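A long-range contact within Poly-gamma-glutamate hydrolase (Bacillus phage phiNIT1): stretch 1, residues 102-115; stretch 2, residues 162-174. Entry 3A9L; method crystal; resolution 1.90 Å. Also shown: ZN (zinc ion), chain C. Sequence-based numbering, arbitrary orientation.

Stretch 1, residues 102-115: FHGYKDDYNKNTLV
Stretch 2 (162-174) VQLEISSAQRRAF

Strand 162-167 lies between two strands of the other stretch, 102-105 and 113-115, which the loop 106-112 connects; a helix beginning at Ser 168 follows it directly. Strand 102-105 runs parallel to it (34° between directions, axes 4.2 Å apart at closest), strand 113-115 antiparallel (163°, 4.8 Å). All three have extended backbones, phi about -103° to -132° except at Ser 167 (-67°) and psi about 110° to 157°, whereas residues 168-172 are helical, near -64/-36°. The two stretches together bury 1202 Å².

On the parallel side, Phe 102, His 103, Gly 104 and Tyr 105 pair with Leu 164, Glu 165, Ile 166 and Ser 167. Hydrogen bonds run from His 103 N to Leu 164 O (2.8 Å), Ile 166 N to His 103 O (2.7 Å) and Tyr 105 N to Ile 166 O (2.9 Å); Ser 168 N adds a weak one to Tyr 105 O (2.8 Å, 116°). On the antiparallel side, Thr 113, Leu 114 and Val 115 pair with Ile 166, Glu 165 and Leu 164. Leu 114 is the hydrogen-bonded partner, Leu 114 N donating to Glu 165 O (3.1 Å) and Glu 165 N to Leu 114 O (3.0 Å), while Ser 167 N reaches Asn 112 O (3.1 Å).

Phe 102, Leu 164, Ile 166, Thr 113 and Val 115 share one face of the sheet. Phe 102 (m) brings CE2 to 4.1 Å from CD2 of Leu 164 (m, p), and Val 115 (t) sets CG1 3.7 Å from CG1 of Val 162 (t). On the other face, the ring of Tyr 105 (p, chi2 90°) covers Ser 167, whose CB lies 4.0 Å from the ring centroid and 29° off its normal, so its C-H groups meet the pi face in a CH-pi contact.

Ser 167 (p) caps the helix: its OG accepts from Gln 170 N (3.2 Å) and Asn 112 N (3.2 Å) and donates to Asn 110 O (2.8 Å), so one hydroxyl ties the loop to the first turn. Ser 168 OG (p) likewise works both ways, accepting from Asp 107 N (2.9 Å) and donating to Asp 108 OD1 (2.8 Å); Ala 169 N bonds Asp 107 O (3.0 Å). Lys 111 (m, t, m, t) lays its aliphatic chain along the helix, CD 3.6 Å from Ala 173 CB.

The carboxylate of Asp 108 (m) accepts from both the Ser 168 hydroxyl and the Arg 172 guanidinium through OD1, the latter a salt bridge of opposite charges (Asp 108 OD1 to Arg 172 NH2, 3.2 Å). The guanidinium of Arg 171 (m, t, m) lies over Gly 104 CA, which is 3.4 Å from Arg 171 NE; a CB at Gly 104 would fall 2.5 Å from Arg 171 CZ, a clash. Arg 171 NE donates to Ile 166 O (2.8 Å), and Arg 171 NH2 donates weakly to Tyr 105 O (3.3 Å).

His 103 (m, chi2 -93°) binds ZN through ND1 at 2.1 Å, and the oxygen of water 2 is a further ligand of ZN at 2.3 Å. That water donates to Glu 165 OE1 (2.8 Å) and Gly 104 O (3.0 Å), linking Glu 165 (m) to the metal site.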

ATOM      1  N   PHE A 102       3.537 -14.905   6.022  1.00 17.66           N
ATOM      2  CA  PHE A 102       2.903 -15.260   7.287  1.00 18.88           C
ATOM      3  C   PHE A 102       1.520 -15.902   7.078  1.00 18.90           C
ATOM      4  O   PHE A 102       0.635 -15.303   6.475  1.00 19.31           O
ATOM      5  CB  PHE A 102       2.785 -14.035   8.200  1.00 18.79           C
ATOM      6  CG  PHE A 102       4.111 -13.416   8.573  1.00 20.62           C
ATOM      7  CD1 PHE A 102       4.781 -12.554   7.693  1.00 24.09           C
ATOM      8  CD2 PHE A 102       4.694 -13.707   9.793  1.00 24.18           C
ATOM      9  CE1 PHE A 102       6.029 -11.976   8.044  1.00 22.98           C
ATOM     10  CE2 PHE A 102       5.920 -13.129  10.161  1.00 24.59           C
ATOM     11  CZ  PHE A 102       6.589 -12.283   9.274  1.00 23.48           C
ATOM     12  N   HIS A 103       1.340 -17.091   7.649  1.00 19.59           N
ATOM     13  CA  HIS A 103       0.144 -17.921   7.428  1.00 19.15           C
ATOM     14  C   HIS A 103      -0.499 -18.396   8.682  1.00 18.69           C
ATOM     15  O   HIS A 103       0.128 -18.470   9.750  1.00 19.04           O
ATOM     16  CB  HIS A 103       0.467 -19.128   6.550  1.00 18.61           C
ATOM     17  CG  HIS A 103       0.671 -18.777   5.110  1.00 17.08           C
ATOM     18  ND1 HIS A 103      -0.347 -18.823   4.188  1.00 16.51           N
ATOM     19  CD2 HIS A 103       1.773 -18.350   4.440  1.00 14.14           C
ATOM     20  CE1 HIS A 103       0.117 -18.440   3.010  1.00 19.86           C
ATOM     21  NE2 HIS A 103       1.400 -18.155   3.136  1.00 16.90           N
ATOM     22  N   GLY A 104      -1.785 -18.711   8.569  1.00 19.70           N
ATOM     23  CA  GLY A 104      -2.513 -19.288   9.708  1.00 19.89           C
ATOM     24  C   GLY A 104      -3.020 -20.697   9.393  1.00 21.21           C
ATOM     25  O   GLY A 104      -3.586 -20.928   8.328  1.00 20.26           O
ATOM     26  N   TYR A 105      -2.805 -21.652  10.296  1.00 22.57           N
ATOM     27  CA  TYR A 105      -3.380 -22.982  10.067  1.00 23.57           C
ATOM     28  C   TYR A 105      -4.227 -23.344  11.276  1.00 24.04           C
ATOM     29  O   TYR A 105      -4.025 -22.780  12.352  1.00 24.10           O
ATOM     30  CB  TYR A 105      -2.300 -24.050   9.711  1.00 23.45           C
ATOM     31  CG  TYR A 105      -1.483 -24.551  10.883  1.00 22.80           C
ATOM     32  CD1 TYR A 105      -1.897 -25.661  11.625  1.00 23.03           C
ATOM     33  CD2 TYR A 105      -0.291 -23.915  11.260  1.00 25.03           C
ATOM     34  CE1 TYR A 105      -1.140 -26.123  12.720  1.00 25.66           C
ATOM     35  CE2 TYR A 105       0.476 -24.377  12.348  1.00 23.37           C
ATOM     36  CZ  TYR A 105       0.044 -25.477  13.067  1.00 23.02           C
ATOM     37  OH  TYR A 105       0.787 -25.923  14.138  1.00 22.14           O
ATOM     38  N   LYS A 106      -5.190 -24.248  11.083  1.00 25.10           N
ATOM     39  CA  LYS A 106      -6.122 -24.642  12.128  1.00 25.53           C
ATOM     40  C   LYS A 106      -5.515 -25.641  13.114  1.00 25.91           C
ATOM     41  O   LYS A 106      -5.116 -26.759  12.761  1.00 24.29           O
ATOM     42  CB  LYS A 106      -7.421 -25.199  11.520  1.00 25.95           C
ATOM     43  CG  LYS A 106      -8.651 -25.109  12.448  1.00 27.22           C
ATOM     44  CD  LYS A 106      -9.927 -24.949  11.619  1.00 28.96           C
ATOM     45  CE  LYS A 106     -11.093 -24.443  12.440  1.00 30.55           C
ATOM     46  NZ  LYS A 106     -11.433 -25.374  13.548  1.00 33.82           N
ATOM     47  N   ASP A 107      -5.383 -25.185  14.344  1.00 25.76           N
ATOM     48  CA  ASP A 107      -5.140 -26.081  15.459  1.00 26.19           C
ATOM     49  C   ASP A 107      -5.427 -25.215  16.641  1.00 27.23           C
ATOM     50  O   ASP A 107      -4.573 -24.459  17.075  1.00 26.07           O
ATOM     51  CB  ASP A 107      -3.706 -26.620  15.517  1.00 25.60           C
ATOM     52  CG  ASP A 107      -3.520 -27.656  16.620  1.00 24.91           C
ATOM     53  OD1 ASP A 107      -4.526 -27.990  17.312  1.00 21.08           O
ATOM     54  OD2 ASP A 107      -2.380 -28.131  16.804  1.00 23.68           O
ATOM     55  N   ASP A 108      -6.654 -25.304  17.132  1.00 28.16           N
ATOM     56  CA  ASP A 108      -7.060 -24.537  18.300  1.00 30.14           C
ATOM     57  C   ASP A 108      -6.506 -25.153  19.579  1.00 30.38           C
ATOM     58  O   ASP A 108      -6.686 -24.604  20.673  1.00 30.35           O
ATOM     59  CB  ASP A 108      -8.588 -24.514  18.395  1.00 30.89           C
ATOM     60  CG  ASP A 108      -9.234 -23.643  17.333  1.00 31.86           C
ATOM     61  OD1 ASP A 108      -8.787 -22.498  17.130  1.00 32.85           O
ATOM     62  OD2 ASP A 108     -10.233 -24.099  16.733  1.00 33.29           O
ATOM     63  N   TYR A 109      -5.850 -26.299  19.448  1.00 29.98           N
ATOM     64  CA  TYR A 109      -5.460 -27.073  20.623  1.00 30.15           C
ATOM     65  C   TYR A 109      -3.959 -27.049  20.959  1.00 29.86           C
ATOM     66  O   TYR A 109      -3.550 -27.471  22.042  1.00 28.73           O
ATOM     67  CB  TYR A 109      -6.020 -28.494  20.518  1.00 30.60           C
ATOM     68  CG  TYR A 109      -7.526 -28.510  20.670  1.00 32.30           C
ATOM     69  CD1 TYR A 109      -8.117 -28.488  21.935  1.00 33.55           C
ATOM     70  CD2 TYR A 109      -8.363 -28.535  19.547  1.00 32.56           C
ATOM     71  CE1 TYR A 109      -9.505 -28.478  22.083  1.00 34.96           C
ATOM     72  CE2 TYR A 109      -9.763 -28.532  19.688  1.00 36.00           C
ATOM     73  CZ  TYR A 109     -10.317 -28.498  20.956  1.00 35.41           C
ATOM     74  OH  TYR A 109     -11.676 -28.495  21.106  1.00 38.21           O
ATOM     75  N   ASN A 110      -3.144 -26.543  20.037  1.00 29.03           N
ATOM     76  CA  ASN A 110      -1.700 -26.436  20.278  1.00 28.44           C
ATOM     77  C   ASN A 110      -1.172 -25.176  19.697  1.00 27.91           C
ATOM     78  O   ASN A 110      -1.443 -24.878  18.543  1.00 27.57           O
ATOM     79  CB  ASN A 110      -0.918 -27.554  19.595  1.00 29.04           C
ATOM     80  CG  ASN A 110      -1.422 -28.886  19.953  1.00 30.66           C
ATOM     81  OD1 ASN A 110      -1.077 -29.415  21.000  1.00 35.92           O
ATOM     82  ND2 ASN A 110      -2.265 -29.447  19.102  1.00 29.30           N
ATOM     83  N   LYS A 111      -0.369 -24.488  20.500  1.00 26.83           N
ATOM     84  CA  LYS A 111       0.450 -23.378  20.035  1.00 26.25           C
ATOM     85  C   LYS A 111       1.725 -23.879  19.366  1.00 25.64           C
ATOM     86  O   LYS A 111       2.596 -24.493  20.014  1.00 24.26           O
ATOM     87  CB  LYS A 111       0.775 -22.448  21.202  1.00 26.50           C
ATOM     88  CG  LYS A 111      -0.455 -21.750  21.769  1.00 24.44           C
ATOM     89  CD  LYS A 111      -0.091 -20.397  22.396  1.00 26.66           C
ATOM     90  CE  LYS A 111       0.936 -20.565  23.521  1.00 29.43           C
ATOM     91  NZ  LYS A 111       0.960 -19.351  24.395  1.00 31.28           N
ATOM     92  N   ASN A 112       1.826 -23.608  18.065  1.00 24.35           N
ATOM     93  CA  ASN A 112       2.975 -23.997  17.298  1.00 24.00           C
ATOM     94  C   ASN A 112       3.158 -23.159  16.050  1.00 23.61           C
ATOM     95  O   ASN A 112       2.186 -22.628  15.496  1.00 24.32           O
ATOM     96  CB  ASN A 112       2.871 -25.482  16.921  1.00 24.64           C
ATOM     97  CG  ASN A 112       4.205 -26.098  16.713  1.00 23.18           C
ATOM     98  OD1 ASN A 112       5.217 -25.451  16.882  1.00 27.72           O
ATOM     99  ND2 ASN A 112       4.226 -27.368  16.347  1.00 25.61           N
ATOM    100  N   THR A 113       4.410 -23.075  15.612  1.00 23.49           N
ATOM    101  CA  THR A 113       4.781 -22.480  14.343  1.00 23.53           C
ATOM    102  C   THR A 113       5.662 -23.451  13.542  1.00 23.46           C
ATOM    103  O   THR A 113       6.663 -23.947  14.059  1.00 23.22           O
ATOM    104  CB  THR A 113       5.521 -21.138  14.542  1.00 22.98           C
ATOM    105  OG1 THR A 113       4.646 -20.209  15.216  1.00 23.32           O
ATOM    106  CG2 THR A 113       5.947 -20.565  13.193  1.00 24.57           C
ATOM    107  N   LEU A 114       5.258 -23.687  12.287  1.00 23.33           N
ATOM    108  CA  LEU A 114       5.902 -24.611  11.363  1.00 23.26           C
ATOM    109  C   LEU A 114       6.520 -23.792  10.241  1.00 24.40           C
ATOM    110  O   LEU A 114       5.808 -23.168   9.428  1.00 23.21           O
ATOM    111  CB  LEU A 114       4.894 -25.647  10.814  1.00 23.59           C
ATOM    112  CG  LEU A 114       3.979 -26.348  11.841  1.00 24.46           C
ATOM    113  CD1 LEU A 114       2.867 -27.127  11.156  1.00 26.54           C
ATOM    114  CD2 LEU A 114       4.794 -27.268  12.761  1.00 24.05           C
ATOM    115  N   VAL A 115       7.853 -23.775  10.226  1.00 23.04           N
ATOM    116  CA  VAL A 115       8.605 -22.864   9.364  1.00 23.11           C
ATOM    117  C   VAL A 115       9.235 -23.634   8.200  1.00 23.44           C
ATOM    118  O   VAL A 115       9.964 -24.605   8.409  1.00 23.95           O
ATOM    119  CB  VAL A 115       9.709 -22.138  10.166  1.00 22.87           C
ATOM    120  CG1 VAL A 115      10.295 -20.970   9.368  1.00 22.30           C
ATOM    121  CG2 VAL A 115       9.164 -21.638  11.502  1.00 23.02           C
ATOM    122  N   VAL A 162      10.847 -17.732   3.084  1.00 17.89           N
ATOM    123  CA  VAL A 162      10.633 -18.427   4.364  1.00 19.00           C
ATOM    124  C   VAL A 162       9.166 -18.307   4.709  1.00 17.73           C
ATOM    125  O   VAL A 162       8.642 -17.203   4.884  1.00 18.78           O
ATOM    126  CB  VAL A 162      11.433 -17.803   5.539  1.00 18.16           C
ATOM    127  CG1 VAL A 162      10.952 -18.338   6.894  1.00 20.18           C
ATOM    128  CG2 VAL A 162      12.924 -18.012   5.371  1.00 21.21           C
ATOM    129  N   GLN A 163       8.516 -19.443   4.855  1.00 17.52           N
ATOM    130  CA  GLN A 163       7.116 -19.466   5.158  1.00 16.93           C
ATOM    131  C   GLN A 163       6.879 -19.780   6.654  1.00 17.78           C
ATOM    132  O   GLN A 163       7.419 -20.774   7.187  1.00 17.81           O
ATOM    133  CB  GLN A 163       6.417 -20.522   4.274  1.00 16.20           C
ATOM    134  CG  GLN A 163       4.937 -20.590   4.568  1.00 18.77           C
ATOM    135  CD  GLN A 163       4.210 -21.659   3.775  1.00 21.95           C
ATOM    136  OE1 GLN A 163       3.536 -21.346   2.819  1.00 22.58           O
ATOM    137  NE2 GLN A 163       4.327 -22.933   4.201  1.00 23.28           N
ATOM    138  N   LEU A 164       6.060 -18.968   7.324  1.00 17.19           N
ATOM    139  CA  LEU A 164       5.622 -19.319   8.673  1.00 17.06           C
ATOM    140  C   LEU A 164       4.159 -19.717   8.682  1.00 16.86           C
ATOM    141  O   LEU A 164       3.320 -19.002   8.193  1.00 16.71           O
ATOM    142  CB  LEU A 164       5.838 -18.181   9.693  1.00 17.70           C
ATOM    143  CG  LEU A 164       7.268 -17.764  10.084  1.00 18.65           C
ATOM    144  CD1 LEU A 164       7.986 -17.080   8.938  1.00 16.72           C
ATOM    145  CD2 LEU A 164       7.233 -16.827  11.303  1.00 19.51           C
ATOM    146  N   GLU A 165       3.848 -20.865   9.254  1.00 17.48           N
ATOM    147  CA  GLU A 165       2.446 -21.274   9.328  1.00 18.57           C
ATOM    148  C   GLU A 165       2.107 -21.348  10.807  1.00 19.52           C
ATOM    149  O   GLU A 165       2.619 -22.224  11.518  1.00 18.37           O
ATOM    150  CB  GLU A 165       2.254 -22.610   8.594  1.00 18.44           C
ATOM    151  CG  GLU A 165       2.211 -22.506   7.023  1.00 18.82           C
ATOM    152  CD  GLU A 165       0.805 -22.461   6.435  1.00 18.87           C
ATOM    153  OE1 GLU A 165      -0.166 -22.493   7.186  1.00 21.83           O
ATOM    154  OE2 GLU A 165       0.663 -22.365   5.208  1.00 22.94           O
ATOM    155  N   ILE A 166       1.275 -20.397  11.269  1.00 19.98           N
ATOM    156  CA  ILE A 166       1.028 -20.203  12.676  1.00 20.18           C
ATOM    157  C   ILE A 166      -0.347 -20.749  13.073  1.00 20.60           C
ATOM    158  O   ILE A 166      -1.363 -20.396  12.477  1.00 20.70           O
ATOM    159  CB  ILE A 166       1.149 -18.691  13.037  1.00 20.13           C
ATOM    160  CG1 ILE A 166       2.308 -18.050  12.243  1.00 20.14           C
ATOM    161  CG2 ILE A 166       1.369 -18.508  14.524  1.00 19.06           C
ATOM    162  CD1 ILE A 166       2.472 -16.589  12.575  1.00 25.42           C
ATOM    163  N   SER A 167      -0.361 -21.604  14.084  1.00 21.27           N
ATOM    164  CA  SER A 167      -1.582 -22.308  14.496  1.00 22.07           C
ATOM    165  C   SER A 167      -2.601 -21.320  15.060  1.00 22.44           C
ATOM    166  O   SER A 167      -2.228 -20.262  15.572  1.00 21.98           O
ATOM    167  CB  SER A 167      -1.269 -23.366  15.551  1.00 21.84           C
ATOM    168  OG  SER A 167      -0.969 -22.737  16.788  1.00 22.46           O
ATOM    169  N   SER A 168      -3.874 -21.688  14.961  1.00 22.83           N
ATOM    170  CA  SER A 168      -4.962 -20.827  15.378  1.00 24.10           C
ATOM    171  C   SER A 168      -4.887 -20.543  16.873  1.00 23.84           C
ATOM    172  O   SER A 168      -5.249 -19.443  17.302  1.00 24.18           O
ATOM    173  CB  SER A 168      -6.332 -21.419  15.001  1.00 25.01           C
ATOM    174  OG  SER A 168      -6.479 -22.746  15.477  1.00 26.26           O
ATOM    175  N   ALA A 169      -4.430 -21.527  17.651  1.00 23.82           N
ATOM    176  CA  ALA A 169      -4.210 -21.350  19.091  1.00 24.25           C
ATOM    177  C   ALA A 169      -3.170 -20.273  19.337  1.00 25.01           C
ATOM    178  O   ALA A 169      -3.303 -19.443  20.264  1.00 25.22           O
ATOM    179  CB  ALA A 169      -3.751 -22.627  19.715  1.00 24.50           C
ATOM    180  N   GLN A 170      -2.121 -20.283  18.514  1.00 25.35           N
ATOM    181  CA  GLN A 170      -0.995 -19.394  18.761  1.00 24.66           C
ATOM    182  C   GLN A 170      -1.369 -17.943  18.472  1.00 25.33           C
ATOM    183  O   GLN A 170      -1.019 -17.018  19.246  1.00 26.03           O
ATOM    184  CB  GLN A 170       0.243 -19.806  17.954  1.00 24.30           C
ATOM    185  CG  GLN A 170       1.388 -18.750  18.026  1.00 22.80           C
ATOM    186  CD  GLN A 170       1.971 -18.570  19.417  1.00 21.97           C
ATOM    187  OE1 GLN A 170       2.865 -19.304  19.827  1.00 21.69           O
ATOM    188  NE2 GLN A 170       1.493 -17.573  20.138  1.00 23.43           N
ATOM    189  N   ARG A 171      -2.035 -17.755  17.333  1.00 25.00           N
ATOM    190  CA  ARG A 171      -2.582 -16.473  16.912  1.00 24.45           C
ATOM    191  C   ARG A 171      -3.660 -15.942  17.873  1.00 25.15           C
ATOM    192  O   ARG A 171      -3.725 -14.734  18.097  1.00 25.85           O
ATOM    193  CB  ARG A 171      -3.112 -16.565  15.485  1.00 24.77           C
ATOM    194  CG  ARG A 171      -2.069 -17.022  14.469  1.00 24.66           C
ATOM    195  CD  ARG A 171      -2.641 -17.150  13.050  1.00 23.40           C
ATOM    196  NE  ARG A 171      -3.349 -18.397  12.830  1.00 22.10           N
ATOM    197  CZ  ARG A 171      -4.628 -18.483  12.454  1.00 24.45           C
ATOM    198  NH1 ARG A 171      -5.368 -17.383  12.216  1.00 22.93           N
ATOM    199  NH2 ARG A 171      -5.167 -19.672  12.282  1.00 20.92           N
ATOM    200  N   ARG A 172      -4.471 -16.823  18.467  1.00 24.39           N
ATOM    201  CA  ARG A 172      -5.375 -16.389  19.522  1.00 25.06           C
ATOM    202  C   ARG A 172      -4.600 -15.873  20.737  1.00 24.81           C
ATOM    203  O   ARG A 172      -5.056 -14.937  21.375  1.00 24.28           O
ATOM    204  CB  ARG A 172      -6.423 -17.452  19.930  1.00 25.36           C
ATOM    205  CG  ARG A 172      -7.698 -17.429  19.097  1.00 26.44           C
ATOM    206  CD  ARG A 172      -8.745 -18.394  19.621  1.00 26.76           C
ATOM    207  NE  ARG A 172      -9.322 -19.281  18.601  1.00 29.43           N
ATOM    208  CZ  ARG A 172     -10.327 -18.997  17.768  1.00 30.67           C
ATOM    209  NH1 ARG A 172     -10.922 -17.802  17.749  1.00 31.23           N
ATOM    210  NH2 ARG A 172     -10.736 -19.928  16.922  1.00 30.53           N
ATOM    211  N   ALA A 173      -3.404 -16.427  20.996  1.00 24.58           N
ATOM    212  CA  ALA A 173      -2.593 -16.002  22.129  1.00 24.47           C
ATOM    213  C   ALA A 173      -1.825 -14.687  21.881  1.00 24.45           C
ATOM    214  O   ALA A 173      -1.330 -14.092  22.820  1.00 23.61           O
ATOM    215  CB  ALA A 173      -1.656 -17.139  22.619  1.00 25.11           C
ATOM    216  N   PHE A 174      -1.736 -14.242  20.622  1.00 24.37           N
ATOM    217  CA  PHE A 174      -1.305 -12.848  20.306  1.00 24.59           C
ATOM    218  C   PHE A 174      -2.240 -11.755  20.903  1.00 24.48           C
ATOM    219  O   PHE A 174      -1.825 -10.597  21.036  1.00 23.73           O
ATOM    220  CB  PHE A 174      -1.288 -12.571  18.781  1.00 24.57           C
ATOM    221  CG  PHE A 174      -0.250 -13.348  17.966  1.00 24.47           C
ATOM    222  CD1 PHE A 174       0.892 -13.902  18.532  1.00 24.88           C
ATOM    223  CD2 PHE A 174      -0.436 -13.485  16.583  1.00 24.47           C
ATOM    224  CE1 PHE A 174       1.830 -14.592  17.747  1.00 25.35           C
ATOM    225  CE2 PHE A 174       0.501 -14.183  15.787  1.00 24.93           C
ATOM    226  CZ  PHE A 174       1.628 -14.742  16.365  1.00 21.71           C
TER
HETATM  227 ZN    ZN C 251      -2.371 -19.324   4.389  1.00 32.14          ZN
HETATM  228  O   HOH W   1       3.756 -18.782   1.651  1.00 19.90           O
HETATM  229  O   HOH W   2      -2.079 -21.145   5.725  1.00 34.48           O
HETATM  230  O   HOH W   3       4.377 -20.886  17.750  1.00 25.38           O
HETATM  231  O   HOH W   4       5.837 -23.325   6.760  1.00 22.17           O